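Local coordinates for acyl-coenzyme A oxidase 3 (Yarrowia lipolytica, PDB 5YS9), which catalyses the FAD-dependent oxidation of acyl-CoA to trans-2-enoyl-CoA in peroxisomal fatty acid beta-oxidation, passing the electrons to oxygen to give hydrogen peroxide, at residues V67-D73 and A87-L92; G195-W199 and G262-F266; A204-H210 and R234-H239. All coordinates share one frame. Residues are numbered along the deposited sequence.

Contact 1: residues V67-D73 and A87-L92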
# COMPACT_ATOMS: atom_id res chain seq x y z
N VAL A 67 20.66 17.08 16.30
CA VAL A 67 19.25 17.40 16.34
C VAL A 67 18.46 16.65 15.26
O VAL A 67 17.33 16.27 15.48
CB VAL A 67 19.00 18.92 16.42
CG1 VAL A 67 20.11 19.70 15.77
CG2 VAL A 67 17.64 19.31 15.89
N LEU A 68 19.06 16.44 14.11
CA LEU A 68 18.47 15.67 13.02
C LEU A 68 18.24 14.17 13.22
O LEU A 68 17.45 13.59 12.53
CB LEU A 68 19.20 15.91 11.71
CG LEU A 68 19.28 17.37 11.27
CD1 LEU A 68 19.80 17.46 9.86
CD2 LEU A 68 17.94 18.05 11.40
N ASN A 69 18.88 13.57 14.21
CA ASN A 69 18.95 12.13 14.29
C ASN A 69 17.57 11.48 14.25
O ASN A 69 16.68 11.82 15.00
CB ASN A 69 19.66 11.82 15.60
CG ASN A 69 19.79 10.35 15.87
OD1 ASN A 69 20.58 9.68 15.26
ND2 ASN A 69 19.04 9.87 16.82
N VAL A 70 17.42 10.50 13.37
CA VAL A 70 16.15 9.87 13.12
C VAL A 70 16.01 8.57 13.87
O VAL A 70 14.92 8.03 13.94
CB VAL A 70 15.90 9.68 11.61
CG1 VAL A 70 15.73 11.04 10.96
CG2 VAL A 70 17.02 8.87 10.94
N SER A 71 17.08 8.11 14.50
CA SER A 71 17.08 6.78 15.14
C SER A 71 15.82 6.44 16.02
O SER A 71 15.34 5.32 15.99
CB SER A 71 18.36 6.61 15.93
OG SER A 71 18.10 5.70 16.99
N GLY A 72 15.27 7.42 16.73
CA GLY A 72 14.14 7.18 17.63
C GLY A 72 12.81 7.72 17.17
O GLY A 72 11.87 7.78 17.95
N ASP A 73 12.71 8.08 15.89
CA ASP A 73 11.50 8.68 15.36
C ASP A 73 10.33 7.66 15.24
O ASP A 73 9.18 8.07 15.22
CB ASP A 73 11.76 9.35 14.00
CG ASP A 73 12.64 10.61 14.08
OD1 ASP A 73 13.17 10.95 15.14
OD2 ASP A 73 12.82 11.26 13.05
N ALA A 87 12.73 22.23 15.76
CA ALA A 87 14.12 22.21 16.17
C ALA A 87 14.97 21.78 14.99
O ALA A 87 16.07 22.27 14.79
CB ALA A 87 14.30 21.28 17.34
N ARG A 88 14.45 20.84 14.23
CA ARG A 88 15.12 20.39 13.04
C ARG A 88 15.26 21.52 12.01
O ARG A 88 16.27 21.66 11.37
CB ARG A 88 14.41 19.15 12.48
CG ARG A 88 15.01 17.84 12.95
CD ARG A 88 14.17 17.08 13.95
NE ARG A 88 13.49 15.97 13.32
CZ ARG A 88 13.54 14.70 13.71
NH1 ARG A 88 14.22 14.33 14.76
NH2 ARG A 88 12.87 13.79 13.03
N ILE A 89 14.23 22.34 11.86
CA ILE A 89 14.25 23.47 10.96
C ILE A 89 15.31 24.51 11.36
O ILE A 89 15.99 25.07 10.52
CB ILE A 89 12.84 24.07 10.79
CG1 ILE A 89 12.01 23.20 9.85
CG2 ILE A 89 12.87 25.48 10.22
CD1 ILE A 89 10.52 23.33 10.03
N ALA A 90 15.43 24.76 12.65
CA ALA A 90 16.40 25.69 13.19
C ALA A 90 17.83 25.25 12.87
O ALA A 90 18.66 26.08 12.46
CB ALA A 90 16.20 25.86 14.68
N ALA A 91 18.11 23.95 13.05
CA ALA A 91 19.39 23.35 12.63
C ALA A 91 19.61 23.46 11.14
O ALA A 91 20.62 23.98 10.75
CB ALA A 91 19.48 21.90 13.06
N LEU A 92 18.69 23.02 10.30
CA LEU A 92 18.89 23.11 8.82
C LEU A 92 19.14 24.54 8.36
O LEU A 92 19.88 24.79 7.39
CB LEU A 92 17.67 22.56 8.07
CG LEU A 92 17.48 21.03 8.20
CD1 LEU A 92 16.12 20.54 7.68
CD2 LEU A 92 18.62 20.28 7.54
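Small residues on the last turns of helix 78-92 leave a shallow dip that the loop 67-73 fills. Val67 presses into it, its CG1 lying 3.5 Å from Ala91 CB and its CG2 4.1 Å from Ala87 CB. Beside it Leu68 reaches along the helix, with CD1 3.8 Å from Leu92 CD2 and CD2 3.3 Å from Arg88 CG. Both segments belong to the mainly helical N-terminal domain of the acyl-CoA oxidase fold, where this loop links helix 49-63 to helix 78-92; Leu62 of the former touches both Leu68 and Leu92. The long bump on the other side is Arg88, which runs along the loop, its guanidinium lying in the hollow that the curving chain encloses. Leu68 O lies over one face of that group. At its edge, Arg88 NH2 forms a salt bridge of 2.5 Å with OD2 of Asp73, the residue closing the type I turn that starts at Val70. Asp115 gives the same NH2 a second carboxylate partner.

Contact 2: residues G195-W199 and G262-F266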
# COMPACT_ATOMS: atom_id res chain seq x y z
N GLY A 195 -17.49 25.15 2.63
CA GLY A 195 -16.95 24.32 1.58
C GLY A 195 -15.68 24.91 0.97
O GLY A 195 -14.83 24.20 0.50
N ALA A 196 -15.59 26.23 0.97
CA ALA A 196 -14.46 26.91 0.36
C ALA A 196 -13.38 27.17 1.39
O ALA A 196 -12.48 27.95 1.16
CB ALA A 196 -14.90 28.19 -0.31
N THR A 197 -13.50 26.55 2.55
CA THR A 197 -12.48 26.67 3.56
C THR A 197 -11.18 26.12 3.00
O THR A 197 -11.16 25.03 2.47
CB THR A 197 -12.85 25.84 4.81
OG1 THR A 197 -14.02 26.38 5.41
CG2 THR A 197 -11.76 25.85 5.82
N LYS A 198 -10.11 26.88 3.14
CA LYS A 198 -8.80 26.39 2.79
C LYS A 198 -8.51 25.13 3.63
O LYS A 198 -9.00 25.00 4.80
CB LYS A 198 -7.71 27.44 2.97
CG LYS A 198 -7.84 28.69 2.13
CD LYS A 198 -7.89 28.38 0.64
CE LYS A 198 -7.75 29.62 -0.24
NZ LYS A 198 -7.91 29.32 -1.70
N TRP A 199 -7.79 24.19 3.00
CA TRP A 199 -7.64 22.86 3.52
C TRP A 199 -6.32 22.28 3.13
O TRP A 199 -5.83 22.56 2.06
CB TRP A 199 -8.77 21.93 3.03
CG TRP A 199 -9.09 20.84 4.06
CD1 TRP A 199 -8.58 19.57 4.10
CD2 TRP A 199 -9.91 20.96 5.22
NE1 TRP A 199 -9.04 18.90 5.21
CE2 TRP A 199 -9.88 19.73 5.90
CE3 TRP A 199 -10.69 21.99 5.74
CZ2 TRP A 199 -10.62 19.49 7.07
CZ3 TRP A 199 -11.42 21.75 6.94
CH2 TRP A 199 -11.37 20.52 7.57
N GLY A 262 -3.31 22.93 8.32
CA GLY A 262 -4.39 23.57 8.95
C GLY A 262 -5.40 23.97 7.91
O GLY A 262 -5.07 24.02 6.73
N TRP A 263 -6.63 24.21 8.39
CA TRP A 263 -7.69 24.83 7.61
C TRP A 263 -7.70 26.31 7.87
O TRP A 263 -7.33 26.71 8.94
CB TRP A 263 -9.07 24.28 7.97
CG TRP A 263 -9.48 24.38 9.41
CD1 TRP A 263 -9.27 23.43 10.34
CD2 TRP A 263 -10.17 25.44 10.06
NE1 TRP A 263 -9.77 23.82 11.54
CE2 TRP A 263 -10.35 25.04 11.41
CE3 TRP A 263 -10.68 26.67 9.65
CZ2 TRP A 263 -11.00 25.83 12.35
CZ3 TRP A 263 -11.35 27.48 10.60
CH2 TRP A 263 -11.51 27.04 11.93
N ILE A 264 -8.13 27.11 6.90
CA ILE A 264 -8.29 28.54 7.08
C ILE A 264 -9.62 29.03 6.48
O ILE A 264 -9.99 28.67 5.37
CB ILE A 264 -7.15 29.36 6.40
CG1 ILE A 264 -5.77 28.67 6.57
CG2 ILE A 264 -7.13 30.79 6.97
CD1 ILE A 264 -4.66 29.36 5.78
N GLN A 265 -10.31 29.89 7.22
CA GLN A 265 -11.39 30.69 6.72
C GLN A 265 -11.04 32.17 6.86
O GLN A 265 -10.48 32.59 7.88
CB GLN A 265 -12.63 30.41 7.52
CG GLN A 265 -12.99 28.93 7.57
CD GLN A 265 -14.27 28.70 8.26
OE1 GLN A 265 -14.64 29.49 9.08
NE2 GLN A 265 -14.97 27.65 7.92
N PHE A 266 -11.39 32.94 5.80
CA PHE A 266 -11.29 34.41 5.75
C PHE A 266 -12.68 35.00 5.72
O PHE A 266 -13.49 34.62 4.90
CB PHE A 266 -10.62 34.84 4.46
CG PHE A 266 -9.31 34.18 4.20
CD1 PHE A 266 -9.26 32.94 3.53
CD2 PHE A 266 -8.14 34.79 4.57
CE1 PHE A 266 -8.05 32.32 3.30
CE2 PHE A 266 -6.91 34.17 4.32
CZ PHE A 266 -6.88 32.92 3.71
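Strand 262-272 enters this antiparallel pairing at Gly262, which has no side chain and is joined through its backbone to Ile201, the last residue of the short strand 198-201. At Trp263 the indole rests near that of Trp199: the planes are inclined by 20°, but the rings are slid so far apart, with 5.6 Å between the Trp199 six-membered and Trp263 five-membered centroids, that they barely overlap. Closer packing comes from Trp263 CB, 3.6 Å from Trp199 CE3, while Trp263 CA makes a CA-H...O contact of 3.1 Å with Lys198 O. Ile264 forms the hydrogen-bonded pair with Lys198: Ile264 N donates to Lys198 O at 3.1 Å, and Lys198 N to Ile264 O at 2.9 Å. Next, Gln265 NE2 donates to Thr197 OG1 at 3.0 Å, a hydroxyl also bonded to the backbone of Thr194. Phe266 CE1 lies 3.8 Å from Lys198 CG, which meets the ring at its edge; Lys198 NZ continues to the Phe214 carbonyl and a salt bridge with Glu164. The pair belongs to the beta domain typical of the acyl-CoA dehydrogenase and oxidase fold. Strand 245-249 also pairs with strand 262-272, strand 210-219 packs against Lys198 and Phe266, and His433, Tyr659 and Phe660 of the second subunit meet the tryptophans.

Contact 3: residues A204-H210 and R234-H239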
# COMPACT_ATOMS: atom_id res chain seq x y z
N ALA A 204 0.02 26.23 8.39
CA ALA A 204 -1.03 27.17 8.80
C ALA A 204 -1.53 26.92 10.20
O ALA A 204 -1.98 27.84 10.87
CB ALA A 204 -2.21 27.14 7.83
N ALA A 205 -1.51 25.67 10.63
CA ALA A 205 -2.22 25.33 11.86
C ALA A 205 -1.52 26.02 13.01
O ALA A 205 -2.12 26.74 13.74
CB ALA A 205 -2.29 23.84 12.07
N HIS A 206 -0.23 25.88 13.08
CA HIS A 206 0.52 26.42 14.20
C HIS A 206 1.70 27.32 13.85
O HIS A 206 2.25 27.93 14.75
CB HIS A 206 1.06 25.26 15.05
CG HIS A 206 0.03 24.56 15.86
ND1 HIS A 206 -1.10 25.19 16.35
CD2 HIS A 206 -0.02 23.29 16.33
CE1 HIS A 206 -1.82 24.32 17.04
NE2 HIS A 206 -1.18 23.17 17.05
N SER A 207 2.12 27.40 12.59
CA SER A 207 3.42 28.03 12.29
C SER A 207 3.36 29.35 11.59
O SER A 207 4.13 30.26 11.90
CB SER A 207 4.30 27.06 11.49
OG SER A 207 4.00 25.74 11.86
N ALA A 208 2.45 29.47 10.62
CA ALA A 208 2.54 30.55 9.63
C ALA A 208 2.01 31.88 10.13
O ALA A 208 0.93 31.93 10.71
CB ALA A 208 1.78 30.15 8.39
N THR A 209 2.77 32.95 9.88
CA THR A 209 2.32 34.32 10.08
C THR A 209 1.63 34.91 8.85
O THR A 209 0.79 35.81 8.99
CB THR A 209 3.51 35.26 10.37
OG1 THR A 209 4.42 35.23 9.27
CG2 THR A 209 4.23 34.82 11.61
N HIS A 210 2.05 34.44 7.66
CA HIS A 210 1.45 34.86 6.38
C HIS A 210 1.13 33.71 5.45
O HIS A 210 1.63 32.63 5.63
CB HIS A 210 2.37 35.81 5.63
CG HIS A 210 2.68 37.08 6.35
ND1 HIS A 210 3.43 37.12 7.50
CD2 HIS A 210 2.43 38.37 6.02
CE1 HIS A 210 3.58 38.37 7.88
NE2 HIS A 210 2.97 39.15 7.00
N ARG A 234 -1.32 35.95 11.11
CA ARG A 234 -1.11 36.21 12.53
C ARG A 234 -0.38 37.53 12.77
O ARG A 234 0.45 37.96 11.98
CB ARG A 234 -0.30 35.08 13.19
CG ARG A 234 -0.92 33.69 13.10
CD ARG A 234 0.01 32.63 13.71
NE ARG A 234 -0.72 31.48 14.21
CZ ARG A 234 -1.02 30.38 13.53
NH1 ARG A 234 -0.66 30.22 12.25
NH2 ARG A 234 -1.71 29.42 14.15
N ASP A 235 -0.73 38.16 13.88
CA ASP A 235 0.10 39.16 14.48
C ASP A 235 1.45 38.46 14.81
O ASP A 235 1.49 37.43 15.50
CB ASP A 235 -0.58 39.64 15.75
CG ASP A 235 0.26 40.56 16.52
OD1 ASP A 235 0.36 41.70 16.07
OD2 ASP A 235 0.79 40.14 17.58
N VAL A 236 2.52 39.02 14.29
CA VAL A 236 3.86 38.45 14.35
C VAL A 236 4.38 38.35 15.81
O VAL A 236 4.89 37.35 16.28
CB VAL A 236 4.78 39.33 13.43
CG1 VAL A 236 6.19 39.49 13.96
CG2 VAL A 236 4.79 38.79 12.02
N SER A 237 4.19 39.45 16.50
CA SER A 237 4.52 39.61 17.90
C SER A 237 3.96 38.52 18.84
O SER A 237 4.69 37.94 19.60
CB SER A 237 3.99 40.99 18.31
OG SER A 237 4.52 41.36 19.52
N SER A 238 2.68 38.25 18.79
CA SER A 238 2.01 37.35 19.73
C SER A 238 1.57 35.99 19.12
O SER A 238 1.13 35.10 19.86
CB SER A 238 0.77 38.08 20.24
OG SER A 238 -0.19 38.20 19.18
N HIS A 239 1.65 35.85 17.79
CA HIS A 239 1.15 34.70 17.06
C HIS A 239 -0.38 34.59 17.13
O HIS A 239 -0.93 33.54 16.79
CB HIS A 239 1.83 33.39 17.54
CG HIS A 239 2.41 32.57 16.43
ND1 HIS A 239 2.10 31.24 16.23
CD2 HIS A 239 3.29 32.90 15.47
CE1 HIS A 239 2.78 30.79 15.19
NE2 HIS A 239 3.50 31.79 14.71
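Arg234 contributes the most buried surface here, its extended side chain entering the curl of loop 204-210. Three carbonyls line the edge of its guanidinium: NH1 donates to Ala204 O at 3.1 Å and to Ala208 O at 2.8 Å, and NH2 to Ala205 O at 2.7 Å. Its backbone joins in, Arg234 N bonding to Thr209 O at 3.0 Å. Thr209, second in buried area, sets its CG2 4.0 Å from Val236 CG2. His239 reaches back to the loop with a weak hydrogen bond of 3.3 Å from NE2 to Ser207 O. Its own loop is held by an Asx motif, Asp235 OD2 accepting from Ser238 N at 2.9 Å. The contact joins two connections of the middle beta domain, those leading into strands 210-219 and 245-249, and Pro672 O of the second subunit takes a further bond from Arg234 NH2. With no carboxylate paired across the two segments, the arginine's charge is met by main-chain dipoles, its guanidinium gathering the carbonyls of Ala204, Ala205 and Ala208.

In the fold
Contacts 2 and 3 belong to the middle beta domain and touch: Gly262 CA lies 3.8 Å from Ala205 CB, and Ile264 CD1 3.9 Å from Ala204 CB. Contact 3 is nested within the loop that contact 2 closes, their centres about 16 Å apart. Contact 1, in the mainly helical N-terminal domain, stands apart, with nearest atoms about 7 Å from contact 3 and about 14 Å from contact 2. Contacts 2 and 3 lie near the flavin without touching it at these points: the side chains of Trp199 and Ala204 are about 7 and 8 Å from a bound FAD. All three contacts also meet the second subunit, placing them along the dimer interface.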